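Local coordinates for StiE protein (Stigmatella aurantiaca, PDB 6ECX) that binds S-adenosylmethionine as the O-methyltransferase domain of a modular polyketide synthase, where it methylates an oxygen of the polyketide intermediate, at residues 193-198 / 284-289; 92-97 / 159-164; 50-55 / 240-245. One frame throughout, in Å; residues are numbered along the deposited sequence.

Contact 1 (193-198 / 284-289); sequences DFVANT and SYVLFH
The ring of Tyr285 turns its edge onto a face of the Phe194 ring, a T-shaped pair with planes at 80° and centroids 5.2 Å apart. Tyr285 CD2 does the touching, 3.6 Å from Phe194 CE1 and about as near to CZ. With Phe194 CG anti to its carbonyl carbon (chi1 -67°) and Tyr285 CG anti to its backbone N (chi1 -171°), the rings of this non-hydrogen-bonded pair, both on one face, meet edge to face. On the other face of the sheet, with Asp193, Val195 and Ser284, Val286 CG1 sits over the centre of the Phe288 ring, and Val195 CG2 meets both Phe288 CZ and Val286 CG2, each at 3.8 Å. Strands 187-196 and 283-292 run antiparallel, 283-292 being the reversed strand of the class I methyltransferase (Rossmann-like) sheet, set between 187-196 and 226-233. The hydrogen-bonded pairs Asp193-Val286 and Val195-Ser284 flank the aromatic pair, with Val286 N 2.8 Å from Asp193 O. Past the strand end, Asn197 ND2 donates almost straight to Ser284 OG at 3.0 Å, in the amide plane; Asn197 OD1 takes Arg214. Asp193 OD1 accepts from Phe194 N (2.8 Å) through its anti lone pair and also bonds Tyr16; OD2 is bound by Gly167 N.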
loop_
_atom_site.group_PDB
_atom_site.type_symbol
_atom_site.label_atom_id
_atom_site.label_comp_id
_atom_site.label_asym_id
_atom_site.label_seq_id
_atom_site.Cartn_x
_atom_site.Cartn_y
_atom_site.Cartn_z
ATOM N N ASP A 193 1.772 -4.315 1.684
ATOM C CA ASP A 193 2.145 -4.268 3.091
ATOM C C ASP A 193 3.323 -5.205 3.328
ATOM O O ASP A 193 3.830 -5.853 2.406
ATOM C CB ASP A 193 0.968 -4.600 4.005
ATOM C CG ASP A 193 0.906 -3.673 5.209
ATOM O OD1 ASP A 193 1.934 -3.530 5.890
ATOM O OD2 ASP A 193 -0.151 -3.063 5.451
ATOM N N PHE A 194 3.771 -5.240 4.577
ATOM C CA PHE A 194 4.967 -5.968 4.970
ATOM C C PHE A 194 4.626 -7.292 5.633
ATOM O O PHE A 194 3.669 -7.387 6.410
ATOM C CB PHE A 194 5.807 -5.140 5.932
ATOM C CG PHE A 194 6.387 -3.924 5.309
ATOM C CD1 PHE A 194 7.591 -3.993 4.620
ATOM C CD2 PHE A 194 5.728 -2.710 5.399
ATOM C CE1 PHE A 194 8.130 -2.866 4.033
ATOM C CE2 PHE A 194 6.265 -1.572 4.823
ATOM C CZ PHE A 194 7.466 -1.647 4.140
ATOM N N VAL A 195 5.443 -8.299 5.341
ATOM C CA VAL A 195 5.423 -9.589 6.016
ATOM C C VAL A 195 6.748 -9.725 6.760
ATOM O O VAL A 195 7.820 -9.595 6.154
ATOM C CB VAL A 195 5.222 -10.743 5.020
ATOM C CG1 VAL A 195 5.405 -12.090 5.725
ATOM C CG2 VAL A 195 3.839 -10.658 4.349
ATOM N N ALA A 196 6.685 -9.960 8.068
ATOM C CA ALA A 196 7.891 -10.247 8.835
ATOM C C ALA A 196 8.237 -11.728 8.728
ATOM O O ALA A 196 7.381 -12.583 8.949
ATOM C CB ALA A 196 7.704 -9.868 10.302
ATOM N N ASN A 197 9.496 -12.032 8.419
ATOM C CA ASN A 197 9.915 -13.402 8.153
ATOM C C ASN A 197 10.637 -14.053 9.331
ATOM O O ASN A 197 11.325 -15.059 9.138
ATOM C CB ASN A 197 10.804 -13.440 6.912
ATOM C CG ASN A 197 10.112 -12.893 5.686
ATOM O OD1 ASN A 197 8.952 -13.214 5.420
ATOM N ND2 ASN A 197 10.815 -12.051 4.935
ATOM N N THR A 198 10.503 -13.511 10.537
ATOM C CA THR A 198 11.061 -14.168 11.718
ATOM C C THR A 198 10.057 -14.228 12.868
ATOM O O THR A 198 10.416 -14.572 13.998
ATOM C CB THR A 198 12.329 -13.462 12.216
ATOM O OG1 THR A 198 12.082 -12.056 12.302
ATOM C CG2 THR A 198 13.495 -13.718 11.269
ATOM N N SER A 284 9.471 -8.651 4.067
ATOM C CA SER A 284 9.121 -8.691 2.661
ATOM C C SER A 284 8.065 -7.635 2.400
ATOM O O SER A 284 7.159 -7.438 3.214
ATOM C CB SER A 284 8.596 -10.075 2.241
ATOM O OG SER A 284 9.642 -11.022 2.319
ATOM N N TYR A 285 8.216 -6.932 1.285
ATOM C CA TYR A 285 7.203 -6.002 0.819
ATOM C C TYR A 285 6.360 -6.751 -0.200
ATOM O O TYR A 285 6.870 -7.167 -1.247
ATOM C CB TYR A 285 7.844 -4.765 0.209
ATOM C CG TYR A 285 6.880 -3.655 -0.102
ATOM C CD1 TYR A 285 6.239 -3.598 -1.325
ATOM C CD2 TYR A 285 6.622 -2.651 0.818
ATOM C CE1 TYR A 285 5.374 -2.583 -1.636
ATOM C CE2 TYR A 285 5.739 -1.624 0.518
ATOM C CZ TYR A 285 5.125 -1.600 -0.717
ATOM O OH TYR A 285 4.261 -0.594 -1.043
ATOM N N VAL A 286 5.092 -6.953 0.115
ATOM C CA VAL A 286 4.286 -7.959 -0.572
ATOM C C VAL A 286 3.043 -7.300 -1.142
ATOM O O VAL A 286 2.429 -6.446 -0.493
ATOM C CB VAL A 286 3.914 -9.114 0.380
ATOM C CG1 VAL A 286 2.970 -10.082 -0.317
ATOM C CG2 VAL A 286 5.190 -9.836 0.857
ATOM N N LEU A 287 2.675 -7.690 -2.360
ATOM C CA LEU A 287 1.492 -7.163 -3.023
ATOM C C LEU A 287 0.461 -8.302 -3.038
ATOM O O LEU A 287 0.585 -9.254 -3.819
ATOM C CB LEU A 287 1.842 -6.665 -4.426
ATOM C CG LEU A 287 3.104 -5.788 -4.544
ATOM C CD1 LEU A 287 3.386 -5.411 -5.991
ATOM C CD2 LEU A 287 2.993 -4.528 -3.687
ATOM N N PHE A 288 -0.538 -8.189 -2.156
ATOM C CA PHE A 288 -1.528 -9.226 -1.902
ATOM C C PHE A 288 -2.683 -9.096 -2.890
ATOM O O PHE A 288 -3.189 -7.992 -3.122
ATOM C CB PHE A 288 -2.113 -9.116 -0.491
ATOM C CG PHE A 288 -1.102 -9.214 0.637
ATOM C CD1 PHE A 288 -0.334 -8.110 1.005
ATOM C CD2 PHE A 288 -0.992 -10.378 1.385
ATOM C CE1 PHE A 288 0.558 -8.192 2.064
ATOM C CE2 PHE A 288 -0.110 -10.470 2.444
ATOM C CZ PHE A 288 0.673 -9.376 2.786
ATOM N N HIS A 289 -3.128 -10.224 -3.437
ATOM C CA HIS A 289 -4.420 -10.291 -4.116
ATOM C C HIS A 289 -5.294 -11.288 -3.361
ATOM O O HIS A 289 -4.960 -12.475 -3.287
ATOM C CB HIS A 289 -4.272 -10.704 -5.582
ATOM C CG HIS A 289 -5.558 -10.653 -6.351
ATOM N ND1 HIS A 289 -6.371 -11.753 -6.517
ATOM C CD2 HIS A 289 -6.186 -9.626 -6.971
ATOM C CE1 HIS A 289 -7.441 -11.413 -7.211
ATOM N NE2 HIS A 289 -7.351 -10.128 -7.506
#

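Contact 2 (92-97 / 159-164); sequences VMDFGC and LVLGFE. With SAM (S-adenosylmethionine), chain B.
Phe95 holds CG between its backbone N and carbonyl carbon (chi1 62°), the crowded position, and this folds its ring back over the neighbouring strand. One face lies on the backbone of Gly162, with CA 3.4 Å from Phe95 CZ. At the rim, Val160 CG1 meets Phe95 CD2 in the ring plane at 3.5 Å. Asp94, with CG anti to the backbone N (chi1 -177°), puts OD1 where Gly96 N can donate to it, closing an Asx turn at the strand end. The same oxygen accepts from a water at 2.7 Å, and that water accepts from Phe163 N, bridging the C-terminal ends of the two strands. Val92 CG1 packs against Leu161 CG on the same sheet face. The strands run parallel, tied by Met93 N to Leu159 O, Leu161 N to Met93 O (2.7 Å) and Phe95 N to Leu161 O. Beyond them, the carbonyls of Gly96 and Phe163 grip the amino group of S-adenosylmethionine, with SAM N 2.9 Å from Gly96 O and 3.2 Å from Phe163 O. This is the cofactor site at the carboxyl ends of the strands in a Rossmann-like methyltransferase. In the sheet the pair lies between strands 114-119 and 187-196, and helix 101-109 packs on the face carrying Asp94 and Leu161.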
loop_
_atom_site.group_PDB
_atom_site.type_symbol
_atom_site.label_atom_id
_atom_site.label_comp_id
_atom_site.label_asym_id
_atom_site.label_seq_id
_atom_site.Cartn_x
_atom_site.Cartn_y
_atom_site.Cartn_z
ATOM N N VAL A 92 -15.719 0.816 -5.223
ATOM C CA VAL A 92 -14.348 0.710 -4.719
ATOM C C VAL A 92 -14.256 1.413 -3.366
ATOM O O VAL A 92 -14.803 2.506 -3.188
ATOM C CB VAL A 92 -13.324 1.339 -5.702
ATOM C CG1 VAL A 92 -11.856 1.175 -5.181
ATOM C CG2 VAL A 92 -13.484 0.775 -7.128
ATOM N N MET A 93 -13.548 0.797 -2.417
ATOM C CA MET A 93 -13.252 1.413 -1.119
ATOM C C MET A 93 -11.745 1.486 -0.930
ATOM O O MET A 93 -11.065 0.460 -1.030
ATOM C CB MET A 93 -13.869 0.604 0.028
ATOM C CG MET A 93 -13.627 1.171 1.423
ATOM S SD MET A 93 -14.629 2.667 1.667
ATOM C CE MET A 93 -13.403 3.707 2.502
ATOM N N ASP A 94 -11.218 2.689 -0.626
ATOM C CA ASP A 94 -9.800 2.877 -0.290
ATOM C C ASP A 94 -9.717 3.205 1.191
ATOM O O ASP A 94 -10.076 4.319 1.601
ATOM C CB ASP A 94 -9.181 4.002 -1.122
ATOM C CG ASP A 94 -7.679 4.183 -0.867
ATOM O OD1 ASP A 94 -7.161 3.774 0.197
ATOM O OD2 ASP A 94 -7.006 4.752 -1.758
ATOM N N PHE A 95 -9.255 2.255 2.016
ATOM C CA PHE A 95 -9.393 2.493 3.447
ATOM C C PHE A 95 -8.227 3.270 4.056
ATOM O O PHE A 95 -8.195 3.451 5.274
ATOM C CB PHE A 95 -9.658 1.186 4.213
ATOM C CG PHE A 95 -8.571 0.153 4.135
ATOM C CD1 PHE A 95 -7.506 0.184 5.013
ATOM C CD2 PHE A 95 -8.669 -0.909 3.248
ATOM C CE1 PHE A 95 -6.529 -0.801 4.988
ATOM C CE2 PHE A 95 -7.702 -1.912 3.221
ATOM C CZ PHE A 95 -6.632 -1.856 4.085
ATOM N N GLY A 96 -7.314 3.784 3.238
ATOM C CA GLY A 96 -6.320 4.740 3.711
ATOM C C GLY A 96 -5.853 5.576 2.541
ATOM O O GLY A 96 -4.755 5.365 2.030
ATOM N N CYS A 97 -6.679 6.533 2.109
ATOM C CA CYS A 97 -6.613 7.028 0.737
ATOM C C CYS A 97 -5.586 8.139 0.506
ATOM O O CYS A 97 -5.477 8.616 -0.631
ATOM C CB CYS A 97 -8.007 7.494 0.290
ATOM S SG CYS A 97 -8.720 8.865 1.251
ATOM N N LEU A 159 -14.372 -3.959 -4.704
ATOM C CA LEU A 159 -12.917 -3.911 -4.641
ATOM C C LEU A 159 -12.539 -3.020 -3.472
ATOM O O LEU A 159 -13.153 -1.962 -3.285
ATOM C CB LEU A 159 -12.321 -3.365 -5.951
ATOM C CG LEU A 159 -10.836 -2.964 -6.015
ATOM C CD1 LEU A 159 -9.941 -4.202 -5.924
ATOM C CD2 LEU A 159 -10.543 -2.213 -7.334
ATOM N N VAL A 160 -11.569 -3.467 -2.663
ATOM C CA VAL A 160 -11.063 -2.709 -1.517
ATOM C C VAL A 160 -9.551 -2.551 -1.661
ATOM O O VAL A 160 -8.848 -3.510 -1.991
ATOM C CB VAL A 160 -11.413 -3.386 -0.173
ATOM C CG1 VAL A 160 -10.808 -2.609 1.015
ATOM C CG2 VAL A 160 -12.926 -3.491 0.030
ATOM N N LEU A 161 -9.050 -1.335 -1.412
ATOM C CA LEU A 161 -7.645 -0.993 -1.590
ATOM C C LEU A 161 -7.047 -0.635 -0.232
ATOM O O LEU A 161 -7.642 0.148 0.530
ATOM C CB LEU A 161 -7.442 0.207 -2.541
ATOM C CG LEU A 161 -8.202 0.347 -3.852
ATOM C CD1 LEU A 161 -7.794 1.639 -4.569
ATOM C CD2 LEU A 161 -7.937 -0.838 -4.748
ATOM N N GLY A 162 -5.868 -1.186 0.054
ATOM C CA GLY A 162 -5.106 -0.779 1.230
ATOM C C GLY A 162 -3.633 -0.822 0.896
ATOM O O GLY A 162 -2.990 -1.862 1.065
ATOM N N PHE A 163 -3.084 0.288 0.402
ATOM C CA PHE A 163 -1.680 0.357 0.013
ATOM C C PHE A 163 -0.927 1.029 1.156
ATOM O O PHE A 163 -1.076 2.237 1.379
ATOM C CB PHE A 163 -1.498 1.107 -1.308
ATOM C CG PHE A 163 -2.338 0.548 -2.454
ATOM C CD1 PHE A 163 -2.733 -0.796 -2.468
ATOM C CD2 PHE A 163 -2.742 1.373 -3.507
ATOM C CE1 PHE A 163 -3.512 -1.304 -3.510
ATOM C CE2 PHE A 163 -3.516 0.877 -4.558
ATOM C CZ PHE A 163 -3.906 -0.474 -4.554
ATOM N N GLU A 164 -0.152 0.237 1.888
ATOM C CA GLU A 164 0.618 0.698 3.044
ATOM C C GLU A 164 -0.285 1.371 4.081
ATOM O O GLU A 164 -0.016 2.479 4.552
ATOM C CB GLU A 164 1.743 1.633 2.604
ATOM C CG GLU A 164 2.792 1.000 1.714
ATOM C CD GLU A 164 3.930 1.960 1.384
ATOM O OE1 GLU A 164 4.661 1.708 0.404
ATOM O OE2 GLU A 164 4.091 2.967 2.110
HETATM N N SAM B . -2.731 4.601 0.114
HETATM C CA SAM B . -2.177 5.934 -0.089
HETATM C C SAM B . -1.072 5.909 -1.136
HETATM O O SAM B . -0.608 4.828 -1.488
HETATM O OXT SAM B . -0.625 6.938 -1.652
HETATM C CB SAM B . -1.650 6.486 1.224
HETATM C CG SAM B . -0.712 5.550 1.975
HETATM S SD SAM B . 0.004 6.402 3.407
HETATM C CE SAM B . 1.614 5.580 3.523
HETATM C "C5'" SAM B . -0.983 5.763 4.784
HETATM C "C4'" SAM B . -2.417 6.299 4.783
HETATM O "O4'" SAM B . -3.263 5.582 5.669
HETATM C "C3'" SAM B . -2.564 7.764 5.182
HETATM O "O3'" SAM B . -3.441 8.339 4.230
HETATM C "C2'" SAM B . -3.261 7.733 6.536
HETATM O "O2'" SAM B . -4.100 8.844 6.786
HETATM C "C1'" SAM B . -4.098 6.470 6.389
HETATM N N9 SAM B . -4.536 5.832 7.646
HETATM C C8 SAM B . -3.725 5.401 8.668
HETATM N N7 SAM B . -4.504 4.835 9.625
HETATM C C5 SAM B . -5.798 4.904 9.240
HETATM C C6 SAM B . -6.980 4.489 9.826
HETATM N N6 SAM B . -6.982 3.890 11.016
HETATM N N1 SAM B . -8.185 4.694 9.171
HETATM C C2 SAM B . -8.210 5.300 7.937
HETATM N N3 SAM B . -7.025 5.707 7.361
HETATM C C4 SAM B . -5.836 5.523 7.994
HETATM O O HOH W 1 -4.865 2.401 -0.209
#

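Contact 3 (50-55 / 240-245); sequences FSWIRT and NCLHNP
The N-terminal end of helix 52-57, with Phe50 and Ser51 before it, meets the chain leaving helix 235-242, the touching parts running 84° apart, with Trp52 CA 5.9 Å from Leu242 CA. Ser51 is the N-cap: its OG accepts from Arg54 N at 3.0 Å, and its carbonyl takes both Thr55 N and Thr55 OG1, from opposite faces of its plane. One water joins the backbones, accepting from Trp52 N at 2.8 Å and donating to the carbonyls of Cys241 and His243; a second accepts from Ile53 N and Asn244 ND2. Trp52 has the largest share of the buried surface; its CG, anti to the backbone N (chi1 180°), carries the indole alongside Leu242. Leu242 CD2 lies over the face of the six-membered ring, 3.9 Å from the centroid, in a CH-pi contact. Cys241 SG comes obliquely to the five-membered ring, 3.7 Å from Trp52 CD1. The Phe50 ring points an edge at the last turn of helix 235-242, CE2 3.5 Å from Cys241 O. Gln250 OE1 bonds both Ser51 OG and Asn244 ND2, and Trp40 meets Trp52 edge-to-face. A serine-capped helix start thus packs on helix 235-242 and its following loop, outside the Rossmann-like sheet.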
loop_
_atom_site.group_PDB
_atom_site.type_symbol
_atom_site.label_atom_id
_atom_site.label_comp_id
_atom_site.label_asym_id
_atom_site.label_seq_id
_atom_site.Cartn_x
_atom_site.Cartn_y
_atom_site.Cartn_z
ATOM N N PHE A 50 20.721 7.504 -9.420
ATOM C CA PHE A 50 19.402 7.897 -8.939
ATOM C C PHE A 50 19.410 7.962 -7.422
ATOM O O PHE A 50 19.954 7.086 -6.743
ATOM C CB PHE A 50 18.309 6.942 -9.399
ATOM C CG PHE A 50 16.982 7.185 -8.718
ATOM C CD1 PHE A 50 16.117 8.160 -9.181
ATOM C CD2 PHE A 50 16.616 6.459 -7.593
ATOM C CE1 PHE A 50 14.904 8.392 -8.547
ATOM C CE2 PHE A 50 15.411 6.690 -6.957
ATOM C CZ PHE A 50 14.554 7.657 -7.435
ATOM N N SER A 51 18.794 9.009 -6.891
ATOM C CA SER A 51 18.738 9.249 -5.455
ATOM C C SER A 51 17.277 9.471 -5.091
ATOM O O SER A 51 16.717 10.537 -5.365
ATOM C CB SER A 51 19.594 10.443 -5.063
ATOM O OG SER A 51 19.298 10.826 -3.739
ATOM N N TRP A 52 16.660 8.449 -4.501
ATOM C CA TRP A 52 15.302 8.601 -3.999
ATOM C C TRP A 52 15.220 9.740 -2.987
ATOM O O TRP A 52 14.247 10.506 -2.973
ATOM C CB TRP A 52 14.838 7.282 -3.383
ATOM C CG TRP A 52 13.466 7.336 -2.837
ATOM C CD1 TRP A 52 12.301 7.188 -3.532
ATOM C CD2 TRP A 52 13.098 7.553 -1.470
ATOM N NE1 TRP A 52 11.227 7.304 -2.681
ATOM C CE2 TRP A 52 11.689 7.529 -1.410
ATOM C CE3 TRP A 52 13.822 7.776 -0.294
ATOM C CZ2 TRP A 52 10.987 7.713 -0.216
ATOM C CZ3 TRP A 52 13.124 7.961 0.893
ATOM C CH2 TRP A 52 11.720 7.925 0.922
ATOM N N ILE A 53 16.252 9.893 -2.158
ATOM C CA ILE A 53 16.204 10.905 -1.109
ATOM C C ILE A 53 16.226 12.307 -1.717
ATOM O O ILE A 53 15.472 13.187 -1.293
ATOM C CB ILE A 53 17.341 10.674 -0.089
ATOM C CG1 ILE A 53 17.057 11.412 1.220
ATOM C CG2 ILE A 53 18.714 11.050 -0.638
ATOM C CD1 ILE A 53 15.947 10.756 2.011
ATOM N N ARG A 54 17.048 12.528 -2.748
ATOM C CA ARG A 54 17.097 13.853 -3.363
ATOM C C ARG A 54 15.827 14.131 -4.158
ATOM O O ARG A 54 15.313 15.257 -4.145
ATOM C CB ARG A 54 18.338 13.989 -4.258
ATOM C CG ARG A 54 19.658 13.956 -3.510
ATOM C CD ARG A 54 20.869 14.138 -4.425
ATOM N NE ARG A 54 22.016 14.632 -3.659
ATOM C CZ ARG A 54 23.269 14.696 -4.103
ATOM N NH1 ARG A 54 23.580 14.285 -5.324
ATOM N NH2 ARG A 54 24.223 15.161 -3.311
ATOM N N THR A 55 15.300 13.116 -4.843
ATOM C CA THR A 55 14.098 13.312 -5.647
ATOM C C THR A 55 12.906 13.702 -4.780
ATOM O O THR A 55 12.126 14.590 -5.147
ATOM C CB THR A 55 13.786 12.043 -6.444
ATOM O OG1 THR A 55 14.818 11.826 -7.415
ATOM C CG2 THR A 55 12.451 12.173 -7.151
ATOM N N ASN A 240 15.868 -1.706 -4.496
ATOM C CA ASN A 240 16.579 -1.055 -5.596
ATOM C C ASN A 240 16.222 0.424 -5.687
ATOM O O ASN A 240 17.060 1.249 -6.074
ATOM C CB ASN A 240 16.255 -1.732 -6.928
ATOM C CG ASN A 240 16.927 -3.076 -7.092
ATOM O OD1 ASN A 240 17.863 -3.428 -6.363
ATOM N ND2 ASN A 240 16.458 -3.838 -8.075
ATOM N N CYS A 241 14.972 0.776 -5.369
ATOM C CA CYS A 241 14.573 2.178 -5.429
ATOM C C CYS A 241 15.297 2.997 -4.366
ATOM O O CYS A 241 15.696 4.141 -4.616
ATOM C CB CYS A 241 13.051 2.301 -5.274
ATOM S SG CYS A 241 12.429 4.004 -5.321
ATOM N N LEU A 242 15.493 2.417 -3.181
ATOM C CA LEU A 242 16.126 3.099 -2.060
ATOM C C LEU A 242 17.645 3.019 -2.095
ATOM O O LEU A 242 18.297 3.643 -1.253
ATOM C CB LEU A 242 15.615 2.514 -0.739
ATOM C CG LEU A 242 14.099 2.588 -0.577
ATOM C CD1 LEU A 242 13.663 1.971 0.738
ATOM C CD2 LEU A 242 13.668 4.042 -0.664
ATOM N N HIS A 243 18.213 2.285 -3.049
ATOM C CA HIS A 243 19.662 2.109 -3.115
ATOM C C HIS A 243 20.371 3.447 -3.315
ATOM O O HIS A 243 20.063 4.199 -4.244
ATOM C CB HIS A 243 20.009 1.143 -4.249
ATOM C CG HIS A 243 21.434 0.696 -4.243
ATOM N ND1 HIS A 243 21.914 -0.243 -3.355
ATOM C CD2 HIS A 243 22.487 1.064 -5.010
ATOM C CE1 HIS A 243 23.204 -0.432 -3.575
ATOM N NE2 HIS A 243 23.575 0.348 -4.574
ATOM N N ASN A 244 21.338 3.733 -2.437
ATOM C CA ASN A 244 22.042 5.016 -2.425
ATOM C C ASN A 244 23.396 4.781 -1.769
ATOM O O ASN A 244 23.505 4.793 -0.532
ATOM C CB ASN A 244 21.250 6.089 -1.681
ATOM C CG ASN A 244 21.793 7.506 -1.908
ATOM O OD1 ASN A 244 23.007 7.733 -1.964
ATOM N ND2 ASN A 244 20.882 8.465 -2.033
ATOM N N PRO A 245 24.453 4.546 -2.557
ATOM C CA PRO A 245 25.782 4.318 -1.963
ATOM C C PRO A 245 26.361 5.533 -1.250
ATOM O O PRO A 245 27.325 5.371 -0.494
ATOM C CB PRO A 245 26.654 3.930 -3.168
ATOM C CG PRO A 245 25.713 3.610 -4.266
ATOM C CD PRO A 245 24.473 4.411 -4.022
HETATM O O HOH W 2 17.870 6.055 -3.893
HETATM O O HOH W 3 18.001 7.410 -1.726
#

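In the fold
Contacts 1 and 2 belong to one sheet, in which strands 157-163 and 187-196 are neighbours. Their centres are about 17 Å apart, yet they touch where Tyr285 OH lies 2.7 Å from Glu164 OE1, a probable hydrogen bond. Contact 2 forms part of the S-adenosylmethionine pocket itself; the Tyr285 side chain of contact 1 comes within about 7 Å of the ligand, and the Trp52 side chain of contact 3 within about 10 Å. Contact 3 lies among the helices, its centre about 22 Å from that of contact 1 and about 27 Å from that of contact 2, without touching either. Its segments 50-55 and 240-245 bracket contact 2 along the chain and alternate with those of contact 1.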